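Local atomic coordinates of cytosolic protein (Streptococcus thermophilus, PDB entry 2QZI), a protein that is of unknown function but belongs to the DUF1827 family and binds sodium ions in its crystal form. Residues 25-29 and 41-47; 29-33 and 70-75; 46-52 and 95-101. One frame throughout, in Å; residues are numbered along the deposited sequence. Where two conformers were deposited one is given.

How the contacts relate
All three contacts involve one antiparallel sheet, within the DUF1827 family region. Contact 1 joins strands 28-34 and 37-44 of a hairpin, and contact 3 pairs strand 47-53 with strand 94-100; their centres lie about 9 Å apart, and they share Lys-46, His-47 and one sodium ion. Contact 2, about 12 Å from contact 1 and 11 Å from contact 3 between centres, sets the end of helix 61-74 against strand 28-34. Along the chain contact 1 closes before contact 3 opens, while contacts 2 and 3 alternate. Phe-71 of contact 2 packs on Phe-41 and Leu-50, so the helix end bridges the strands of the other two contacts.

Contact 1: residues 25-29 and 41-47; sequences DAFLV and FTQAPKH. With NA (sodium ion), chain F; NA (sodium ion), chain E.
Gln-43 O takes two N-H groups, from Phe-27 N at 2.9 Å and Leu-28 N at 3.2 Å, both in its carbonyl plane. Two residues thus face one: a classic beta bulge. Beyond it the antiparallel ladder resumes: Gln-43 N bonds back to Leu-28 O, and Val-29 pairs with Thr-42 as a non-hydrogen-bonded pair. This is the compact part. Thr-42 CA comes within 3.0 Å of Leu-28 O as a CA-H...O contact, and the buried Ala-26 methyl lies against Thr-42 CB.

The bulge and turn end is the solvent side: Asp-25, Phe-27 and Pro-45 are exposed, yet Phe-27 packs closely on Gln-43. With chi1 at 61°, the Phe-27 ring turns back over the partner strand, so that Gln-43 O sits 3.7 Å above the ring centre. The extended Gln-43 side chain runs alongside the ring, and Pro-45 CD touches its edge. His-47 NE2 gives a nearly straight bond (176°) to Asp-25 OD2, 2.9 Å away and met on its syn side, though somewhat out of the carboxylate plane; Glu-49 holds ND1. One water joins Asp-25 OD2 to Pro-45 O in the type II turn 44-47; another links Asp-25 OD1 to the sodium ion bound by Thr-42 OG1 and His-47 O.

A second sodium ion, on Ala-26 O, is bound also by a water, Leu-21 O and Thr-24 O, tying the bulge to the end of helix 14-23. That helix also meets Val-29, whereas on the opposite face Phe-41 packs against Phe-71 of helix 61-74 and Gln-43 against Tyr-48 of strand 47-53.

Contact 2: residues 29-33 and 70-75; sequences VETYS and FFLKRK
Tyr-32 presents one face of its ring to the edge of Phe-71, whose CE1 and CZ atoms lie over the CD2-CE2 side of the tyrosine. The planes stand 88° apart with centroids separated by 5.0 Å, a T-shaped stack with the phenylalanine as the edge partner. Its closest approach is Phe-71 CZ to Tyr-32 CD2, 3.6 Å, and CZ lies off the centre of the tyrosine ring, toward its rim. Phe-70, one residue earlier on the helix, touches the Tyr-32 ring through its own CE2 and adds a lesser apolar contact.

At the far end of the tyrosine the interaction turns polar. Lys-75 NZ reaches the hydroxyl near the ring plane and donates a hydrogen bond of 2.7 Å to Tyr-32 OH. The hydroxyl in turn donates to Glu-30 OE1, 2.9 Å away, on the anti side of that oxygen and tilted out of the carboxylate plane, so the phenol is an acceptor from the helix side and a donor to its own strand. This pair of hydrogen bonds joins strand 28-34 to the C-terminal end of helix 61-74, which packs across the sheet face carrying Glu-30 and Tyr-32; the helix and strand backbones are more than 10 Å apart, so long side chains alone span the gap. Lys-75, the first residue to leave helical geometry, makes its approach with a chain bent at chi2 (-80°) and then extended toward the hydroxyl.

Glu-30 OE1 and Lys-75 NZ remain 4.3 Å apart, beyond a salt bridge, though their opposite charges may still favour this grouping. Leu-6 and Asn-8 of strand 6-8 also touch the tyrosine, while Phe-71 meets Val-39 on strand 37-44.

Contact 3: residues 46-52 and 95-101; sequences KHYELLI and IEISFPT. With NA (sodium ion), chain F.
Glu-49 and Ser-98 meet as a non-hydrogen-bonded pair whose side chains close the gap between the strands: Ser-98 OG donates to the syn lone pair of Glu-49 OE1 at 2.7 Å. With chi1 and chi2 of Glu-49 both at -65°, its chain bends back so that the carboxylate lies by the serine. Around this pair runs a regular antiparallel ladder. Tyr-48 with Phe-99, Leu-50 with Ile-97 and Ile-52 with Ile-95 each exchange two backbone hydrogen bonds, the last pair at 2.7 Å for both Ile-52 N to Ile-95 O and Ile-95 N to Ile-52 O. Thr-101 N to Lys-46 O, 2.9 Å, extends it past the strand end, but the donor sits above the carbonyl plane.

On the face that carries Tyr-48, Leu-50, Ile-52, Ile-95, Ile-97 and Phe-99 the contacts are apolar. Leu-50 CD1 touches the edge of the Phe-99 ring at CZ, 4.0 Å away, and Ile-52 CD1 meets Ile-97 CD1. Thr-101 CG2 comes to 3.5 Å from Tyr-48 CD2, the two side chains crossing at about a right angle.

A second shell fixes the carboxylate. His-47 ND1 donates to the anti lone pair of Glu-49 OE2, which lies near the imidazole plane, so the two oxygens have separate donors; with Asp-25 at NE2, the imidazole is gripped at both nitrogens.

Strand 47-53 lies between 37-44 and 94-100, and 87-91 follows beyond 94-100. Helix 61-74 packs on part of the apolar face, with Phe-71 on Leu-50, Ile-67 on Ile-52 and Leu-64 on Ile-97, and the loop residue Ile-76 meets Tyr-48 and Phe-99.

Contact 1: residues 25-29 and 41-47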
loop_
_atom_site.group_PDB
_atom_site.type_symbol
_atom_site.label_atom_id
_atom_site.label_comp_id
_atom_site.label_asym_id
_atom_site.label_seq_id
_atom_site.Cartn_x
_atom_site.Cartn_y
_atom_site.Cartn_z
ATOM N N ASP A 25 12.165 2.754 7.938
ATOM C CA ASP A 25 12.069 4.203 7.694
ATOM C C ASP A 25 10.626 4.741 7.630
ATOM O O ASP A 25 10.398 5.967 7.653
ATOM C CB ASP A 25 12.924 4.654 6.476
ATOM C CG ASP A 25 12.438 4.080 5.163
ATOM O OD1 ASP A 25 11.621 3.103 5.144
ATOM O OD2 ASP A 25 12.898 4.596 4.110
ATOM N N ALA A 26 9.643 3.844 7.616
ATOM C CA ALA A 26 8.237 4.276 7.630
ATOM C C ALA A 26 7.948 5.113 8.863
ATOM O O ALA A 26 8.342 4.743 9.943
ATOM C CB ALA A 26 7.272 3.058 7.575
ATOM N N PHE A 27 7.300 6.259 8.695
ATOM C CA PHE A 27 6.670 6.988 9.824
ATOM C C PHE A 27 5.117 6.913 9.821
ATOM O O PHE A 27 4.403 7.288 10.812
ATOM C CB PHE A 27 7.170 8.440 9.815
ATOM C CG PHE A 27 6.827 9.223 8.556
ATOM C CD1 PHE A 27 7.846 9.716 7.722
ATOM C CD2 PHE A 27 5.496 9.585 8.285
ATOM C CE1 PHE A 27 7.541 10.515 6.607
ATOM C CE2 PHE A 27 5.173 10.362 7.204
ATOM C CZ PHE A 27 6.194 10.808 6.332
ATOM N N LEU A 28 4.571 6.373 8.742
ATOM C CA LEU A 28 3.143 6.012 8.754
ATOM C C LEU A 28 2.969 4.594 8.217
ATOM O O LEU A 28 3.569 4.228 7.188
ATOM C CB LEU A 28 2.347 7.020 7.910
ATOM C CG LEU A 28 0.902 6.743 7.528
ATOM C CD1 LEU A 28 -0.030 6.717 8.763
ATOM C CD2 LEU A 28 0.484 7.848 6.543
ATOM N N VAL A 29 2.178 3.806 8.922
ATOM C CA VAL A 29 1.874 2.443 8.549
ATOM C C VAL A 29 0.399 2.179 8.779
ATOM O O VAL A 29 -0.126 2.334 9.898
ATOM C CB VAL A 29 2.655 1.382 9.361
ATOM C CG1 VAL A 29 2.326 -0.062 8.824
ATOM C CG2 VAL A 29 4.204 1.619 9.373
ATOM N N PHE A 41 -0.030 -0.121 3.714
ATOM C CA PHE A 41 0.317 1.197 3.153
ATOM C C PHE A 41 1.261 1.918 4.111
ATOM O O PHE A 41 0.935 2.062 5.282
ATOM C CB PHE A 41 -0.974 2.006 3.068
ATOM C CG PHE A 41 -0.793 3.439 2.627
ATOM C CD1 PHE A 41 -0.160 3.744 1.409
ATOM C CD2 PHE A 41 -1.258 4.490 3.417
ATOM C CE1 PHE A 41 -0.012 5.065 1.010
ATOM C CE2 PHE A 41 -1.073 5.847 3.036
ATOM C CZ PHE A 41 -0.442 6.120 1.829
ATOM N N THR A 42 2.348 2.475 3.578
ATOM C CA THR A 42 3.332 3.228 4.368
ATOM C C THR A 42 3.815 4.506 3.668
ATOM O O THR A 42 3.758 4.588 2.460
ATOM C CB THR A 42 4.638 2.406 4.636
ATOM O OG1 THR A 42 5.421 2.279 3.448
ATOM C CG2 THR A 42 4.384 0.968 5.219
ATOM N N GLN A 43 4.254 5.498 4.468
ATOM C CA GLN A 43 4.948 6.692 4.031
ATOM C C GLN A 43 6.227 6.773 4.836
ATOM O O GLN A 43 6.194 6.511 6.010
ATOM C CB GLN A 43 4.180 8.006 4.180
ATOM C CG GLN A 43 4.970 9.153 3.342
ATOM C CD GLN A 43 4.323 10.491 3.456
ATOM O OE1 GLN A 43 3.315 10.613 4.154
ATOM N NE2 GLN A 43 4.887 11.519 2.784
ATOM N N ALA A 44 7.328 7.175 4.179
ATOM C CA ALA A 44 8.668 7.333 4.722
ATOM C C ALA A 44 9.285 8.525 3.956
ATOM O O ALA A 44 8.775 8.885 2.910
ATOM C CB ALA A 44 9.551 6.050 4.401
ATOM N N PRO A 45 10.375 9.134 4.470
ATOM C CA PRO A 45 11.033 10.086 3.590
ATOM C C PRO A 45 11.301 9.437 2.235
ATOM O O PRO A 45 11.802 8.317 2.191
ATOM C CB PRO A 45 12.390 10.425 4.331
ATOM C CG PRO A 45 11.990 10.272 5.847
ATOM C CD PRO A 45 11.040 9.018 5.786
ATOM N N LYS A 46 10.959 10.135 1.159
ATOM C CA LYS A 46 11.404 9.805 -0.208
ATOM C C LYS A 46 10.469 8.768 -0.847
ATOM O O LYS A 46 10.564 8.539 -2.039
ATOM C CB LYS A 46 12.877 9.358 -0.255
ATOM C CG LYS A 46 13.817 10.414 0.192
ATOM C CD LYS A 46 13.889 11.675 -0.742
ATOM C CE LYS A 46 14.651 12.824 -0.031
ATOM N NZ LYS A 46 14.846 14.103 -0.853
ATOM N N HIS A 47 9.544 8.150 -0.092
ATOM C CA HIS A 47 8.694 7.193 -0.765
ATOM C C HIS A 47 7.470 6.768 0.028
ATOM O O HIS A 47 7.550 6.561 1.228
ATOM C CB HIS A 47 9.477 5.925 -1.205
ATOM C CG HIS A 47 10.118 5.164 -0.075
ATOM N ND1 HIS A 47 9.933 3.805 0.113
ATOM C CD2 HIS A 47 10.982 5.561 0.896
ATOM C CE1 HIS A 47 10.624 3.409 1.174
ATOM N NE2 HIS A 47 11.244 4.462 1.685
HETATM NA NA NA F . 7.102 4.060 2.673
HETATM NA NA NA E . 10.257 4.456 11.339
HETATM O O HOH W 1 13.758 6.952 3.818
HETATM O O HOH W 2 9.129 2.647 4.147
HETATM O O HOH W 3 11.997 6.196 11.257
#

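Contact 2: residues 29-33 and 70-75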
loop_
_atom_site.group_PDB
_atom_site.type_symbol
_atom_site.label_atom_id
_atom_site.label_comp_id
_atom_site.label_asym_id
_atom_site.label_seq_id
_atom_site.Cartn_x
_atom_site.Cartn_y
_atom_site.Cartn_z
ATOM N N VAL A 29 2.178 3.806 8.922
ATOM C CA VAL A 29 1.874 2.443 8.549
ATOM C C VAL A 29 0.399 2.179 8.779
ATOM O O VAL A 29 -0.126 2.334 9.898
ATOM C CB VAL A 29 2.655 1.382 9.361
ATOM C CG1 VAL A 29 2.326 -0.062 8.824
ATOM C CG2 VAL A 29 4.204 1.619 9.373
ATOM N N GLU A 30 -0.278 1.772 7.720
ATOM C CA GLU A 30 -1.688 1.432 7.833
ATOM C C GLU A 30 -1.973 0.138 7.109
ATOM O O GLU A 30 -1.267 -0.198 6.155
ATOM C CB GLU A 30 -2.502 2.539 7.221
ATOM C CG GLU A 30 -2.113 3.865 7.766
ATOM C CD GLU A 30 -3.155 4.909 7.535
ATOM O OE1 GLU A 30 -3.797 4.907 6.466
ATOM O OE2 GLU A 30 -3.287 5.775 8.416
ATOM N N THR A 31 -2.953 -0.605 7.590
ATOM C CA THR A 31 -3.362 -1.829 6.897
ATOM C C THR A 31 -4.824 -1.770 6.459
ATOM O O THR A 31 -5.616 -1.120 7.072
ATOM C CB THR A 31 -3.186 -3.084 7.759
ATOM O OG1 THR A 31 -3.873 -2.892 8.948
ATOM C CG2 THR A 31 -1.713 -3.373 8.102
ATOM N N TYR A 32 -5.140 -2.409 5.324
ATOM C CA TYR A 32 -6.513 -2.449 4.787
ATOM C C TYR A 32 -6.803 -3.825 4.185
ATOM O O TYR A 32 -5.909 -4.481 3.628
ATOM C CB TYR A 32 -6.689 -1.454 3.638
ATOM C CG TYR A 32 -6.549 -0.010 4.020
ATOM C CD1 TYR A 32 -7.656 0.821 4.050
ATOM C CD2 TYR A 32 -5.268 0.549 4.335
ATOM C CE1 TYR A 32 -7.531 2.144 4.397
ATOM C CE2 TYR A 32 -5.153 1.888 4.723
ATOM C CZ TYR A 32 -6.289 2.670 4.712
ATOM O OH TYR A 32 -6.206 3.999 5.075
ATOM N N SER A 33 -8.067 -4.226 4.300
ATOM C CA SER A 33 -8.683 -5.280 3.532
ATOM C C SER A 33 -9.329 -4.743 2.251
ATOM O O SER A 33 -9.828 -3.621 2.192
ATOM C CB SER A 33 -9.836 -5.877 4.355
ATOM O OG SER A 33 -9.284 -6.917 5.139
ATOM N N PHE A 70 -7.565 4.229 -5.316
ATOM C CA PHE A 70 -8.043 4.595 -3.981
ATOM C C PHE A 70 -6.964 5.322 -3.174
ATOM O O PHE A 70 -7.215 6.365 -2.597
ATOM C CB PHE A 70 -8.498 3.353 -3.201
ATOM C CG PHE A 70 -9.013 3.668 -1.777
ATOM C CD1 PHE A 70 -10.343 4.024 -1.558
ATOM C CD2 PHE A 70 -8.146 3.608 -0.686
ATOM C CE1 PHE A 70 -10.805 4.311 -0.229
ATOM C CE2 PHE A 70 -8.558 3.931 0.618
ATOM C CZ PHE A 70 -9.915 4.269 0.857
ATOM N N PHE A 71 -5.745 4.795 -3.158
ATOM C CA PHE A 71 -4.639 5.439 -2.403
ATOM C C PHE A 71 -4.237 6.762 -3.009
ATOM O O PHE A 71 -4.047 7.745 -2.294
ATOM C CB PHE A 71 -3.482 4.468 -2.113
ATOM C CG PHE A 71 -3.830 3.507 -1.023
ATOM C CD1 PHE A 71 -3.614 3.830 0.328
ATOM C CD2 PHE A 71 -4.469 2.315 -1.334
ATOM C CE1 PHE A 71 -4.069 2.935 1.363
ATOM C CE2 PHE A 71 -4.934 1.439 -0.307
ATOM C CZ PHE A 71 -4.717 1.747 1.033
ATOM N N LEU A 72 -4.210 6.801 -4.328
ATOM C CA LEU A 72 -3.807 8.002 -5.053
ATOM C C LEU A 72 -4.820 9.100 -4.835
ATOM O O LEU A 72 -4.496 10.270 -4.789
ATOM C CB LEU A 72 -3.646 7.704 -6.554
ATOM C CG LEU A 72 -2.305 7.062 -6.897
ATOM C CD1 LEU A 72 -2.282 6.617 -8.356
ATOM C CD2 LEU A 72 -1.078 8.029 -6.580
ATOM N N LYS A 73 -6.065 8.732 -4.718
ATOM C CA LYS A 73 -7.101 9.716 -4.577
ATOM C C LYS A 73 -7.203 10.179 -3.134
ATOM O O LYS A 73 -7.496 11.348 -2.881
ATOM C CB LYS A 73 -8.446 9.141 -5.062
ATOM C CG LYS A 73 -9.576 10.132 -5.102
ATOM C CD LYS A 73 -10.882 9.410 -5.408
ATOM C CE LYS A 73 -12.079 10.377 -5.469
ATOM N NZ LYS A 73 -11.798 11.553 -6.348
ATOM N N ARG A 74 -6.977 9.273 -2.190
ATOM C CA ARG A 74 -7.363 9.515 -0.801
ATOM C C ARG A 74 -6.180 9.715 0.186
ATOM O O ARG A 74 -6.326 10.413 1.205
ATOM C CB ARG A 74 -8.312 8.411 -0.301
ATOM C CG ARG A 74 -9.566 8.255 -1.124
ATOM C CD ARG A 74 -10.640 9.152 -0.539
ATOM N NE ARG A 74 -11.570 9.703 -1.525
ATOM C CZ ARG A 74 -12.902 9.628 -1.423
ATOM N NH1 ARG A 74 -13.476 9.020 -0.368
ATOM N NH2 ARG A 74 -13.673 10.171 -2.366
ATOM N N LYS A 75 -5.025 9.128 -0.112
ATOM C CA LYS A 75 -4.031 8.892 0.924
ATOM C C LYS A 75 -2.704 9.484 0.592
ATOM O O LYS A 75 -1.945 9.780 1.488
ATOM C CB LYS A 75 -3.896 7.387 1.192
ATOM C CG LYS A 75 -5.242 6.740 1.650
ATOM C CD LYS A 75 -5.552 6.961 3.082
ATOM C CE LYS A 75 -7.008 6.528 3.314
ATOM N NZ LYS A 75 -7.398 6.403 4.738
#

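Contact 3: residues 46-52 and 95-101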
loop_
_atom_site.group_PDB
_atom_site.type_symbol
_atom_site.label_atom_id
_atom_site.label_comp_id
_atom_site.label_asym_id
_atom_site.label_seq_id
_atom_site.Cartn_x
_atom_site.Cartn_y
_atom_site.Cartn_z
ATOM N N LYS A 46 10.959 10.135 1.159
ATOM C CA LYS A 46 11.404 9.805 -0.208
ATOM C C LYS A 46 10.469 8.768 -0.847
ATOM O O LYS A 46 10.564 8.539 -2.039
ATOM C CB LYS A 46 12.877 9.358 -0.255
ATOM C CG LYS A 46 13.817 10.414 0.192
ATOM C CD LYS A 46 13.889 11.675 -0.742
ATOM C CE LYS A 46 14.651 12.824 -0.031
ATOM N NZ LYS A 46 14.846 14.103 -0.853
ATOM N N HIS A 47 9.544 8.150 -0.092
ATOM C CA HIS A 47 8.694 7.193 -0.765
ATOM C C HIS A 47 7.470 6.768 0.028
ATOM O O HIS A 47 7.550 6.561 1.228
ATOM C CB HIS A 47 9.477 5.925 -1.205
ATOM C CG HIS A 47 10.118 5.164 -0.075
ATOM N ND1 HIS A 47 9.933 3.805 0.113
ATOM C CD2 HIS A 47 10.982 5.561 0.896
ATOM C CE1 HIS A 47 10.624 3.409 1.174
ATOM N NE2 HIS A 47 11.244 4.462 1.685
ATOM N N TYR A 48 6.358 6.582 -0.663
ATOM C CA TYR A 48 5.216 5.823 -0.120
ATOM C C TYR A 48 5.320 4.396 -0.669
ATOM O O TYR A 48 5.928 4.177 -1.700
ATOM C CB TYR A 48 3.898 6.347 -0.638
ATOM C CG TYR A 48 3.460 7.726 -0.239
ATOM C CD1 TYR A 48 2.539 7.886 0.784
ATOM C CD2 TYR A 48 3.840 8.863 -0.980
ATOM C CE1 TYR A 48 2.032 9.114 1.126
ATOM C CE2 TYR A 48 3.339 10.137 -0.644
ATOM C CZ TYR A 48 2.438 10.221 0.424
ATOM O OH TYR A 48 1.883 11.391 0.815
ATOM N N GLU A 49 4.708 3.415 0.005
ATOM C CA GLU A 49 4.751 2.026 -0.461
ATOM C C GLU A 49 3.362 1.422 -0.359
ATOM O O GLU A 49 2.629 1.785 0.538
ATOM C CB GLU A 49 5.764 1.189 0.344
ATOM C CG GLU A 49 7.253 1.618 0.175
ATOM C CD GLU A 49 7.849 1.445 -1.197
ATOM O OE1 GLU A 49 7.411 0.524 -1.944
ATOM O OE2 GLU A 49 8.781 2.236 -1.511
ATOM N N LEU A 50 2.950 0.589 -1.321
ATOM C CA LEU A 50 1.734 -0.260 -1.084
ATOM C C LEU A 50 2.192 -1.691 -1.316
ATOM O O LEU A 50 2.987 -1.929 -2.262
ATOM C CB LEU A 50 0.626 0.016 -2.103
ATOM C CG LEU A 50 -0.379 1.075 -1.744
ATOM C CD1 LEU A 50 -1.169 1.250 -3.030
ATOM C CD2 LEU A 50 -1.297 0.565 -0.578
ATOM N N LEU A 51 1.856 -2.553 -0.373
ATOM C CA LEU A 51 2.043 -4.031 -0.474
ATOM C C LEU A 51 0.686 -4.732 -0.515
ATOM O O LEU A 51 -0.100 -4.635 0.424
ATOM C CB LEU A 51 2.849 -4.580 0.732
ATOM C CG LEU A 51 4.221 -3.920 0.683
ATOM C CD1 LEU A 51 4.374 -2.748 1.710
ATOM C CD2 LEU A 51 5.294 -4.985 0.803
ATOM N N ILE A 52 0.431 -5.412 -1.621
ATOM C CA ILE A 52 -0.889 -5.965 -1.937
ATOM C C ILE A 52 -0.678 -7.457 -2.186
ATOM O O ILE A 52 0.164 -7.861 -3.001
ATOM C CB ILE A 52 -1.510 -5.338 -3.191
ATOM C CG1 ILE A 52 -1.633 -3.809 -3.002
ATOM C CG2 ILE A 52 -2.862 -6.033 -3.593
ATOM C CD1 ILE A 52 -1.779 -3.084 -4.354
ATOM N N ILE A 95 2.171 -7.880 -4.873
ATOM C CA ILE A 95 2.407 -6.689 -5.638
ATOM C C ILE A 95 2.862 -5.558 -4.711
ATOM O O ILE A 95 2.275 -5.309 -3.649
ATOM C CB ILE A 95 1.185 -6.271 -6.487
ATOM C CG1 ILE A 95 0.717 -7.449 -7.334
ATOM C CG2 ILE A 95 1.563 -5.117 -7.454
ATOM C CD1 ILE A 95 -0.769 -7.415 -7.590
ATOM N N GLU A 96 3.932 -4.923 -5.157
ATOM C CA GLU A 96 4.664 -3.871 -4.475
ATOM C C GLU A 96 4.679 -2.652 -5.375
ATOM O O GLU A 96 5.274 -2.677 -6.426
ATOM C CB GLU A 96 6.130 -4.328 -4.230
ATOM C CG GLU A 96 6.146 -5.633 -3.405
ATOM C CD GLU A 96 7.519 -6.226 -3.228
ATOM O OE1 GLU A 96 8.102 -5.922 -2.168
ATOM O OE2 GLU A 96 8.007 -7.016 -4.110
ATOM N N ILE A 97 4.013 -1.591 -4.935
ATOM C CA ILE A 97 4.054 -0.321 -5.666
ATOM C C ILE A 97 4.813 0.730 -4.854
ATOM O O ILE A 97 4.480 0.979 -3.703
ATOM C CB ILE A 97 2.654 0.217 -6.048
ATOM C CG1 ILE A 97 1.750 -0.937 -6.506
ATOM C CG2 ILE A 97 2.809 1.326 -7.114
ATOM C CD1 ILE A 97 0.301 -0.520 -6.854
ATOM N N SER A 98 5.837 1.324 -5.467
ATOM C CA SER A 98 6.640 2.356 -4.816
ATOM C C SER A 98 6.307 3.663 -5.457
ATOM O O SER A 98 6.267 3.756 -6.684
ATOM C CB SER A 98 8.140 2.100 -4.999
ATOM O OG SER A 98 8.333 0.772 -4.504
ATOM N N PHE A 99 6.119 4.672 -4.615
ATOM C CA PHE A 99 5.795 6.008 -5.073
ATOM C C PHE A 99 6.899 6.962 -4.549
ATOM O O PHE A 99 6.842 7.424 -3.407
ATOM C CB PHE A 99 4.447 6.482 -4.548
ATOM C CG PHE A 99 3.258 5.528 -4.796
ATOM C CD1 PHE A 99 2.322 5.821 -5.786
ATOM C CD2 PHE A 99 3.041 4.416 -3.998
ATOM C CE1 PHE A 99 1.170 5.010 -6.007
ATOM C CE2 PHE A 99 1.909 3.579 -4.186
ATOM C CZ PHE A 99 0.949 3.890 -5.171
ATOM N N PRO A 100 7.902 7.256 -5.382
ATOM C CA PRO A 100 8.938 8.199 -4.873
ATOM C C PRO A 100 8.378 9.615 -4.617
ATOM O O PRO A 100 7.322 10.029 -5.228
ATOM C CB PRO A 100 10.049 8.201 -5.992
ATOM C CG PRO A 100 9.802 6.968 -6.804
ATOM C CD PRO A 100 8.207 6.728 -6.714
ATOM N N THR A 101 9.041 10.362 -3.720
ATOM C CA THR A 101 8.570 11.673 -3.389
ATOM C C THR A 101 9.726 12.602 -3.341
ATOM O O THR A 101 10.841 12.152 -3.130
ATOM C CB THR A 101 7.805 11.707 -2.035
ATOM O OG1 THR A 101 8.635 11.342 -0.918
ATOM C CG2 THR A 101 6.535 10.753 -2.089
HETATM NA NA NA F . 7.102 4.060 2.673
HETATM O O HOH W 2 9.129 2.647 4.147
#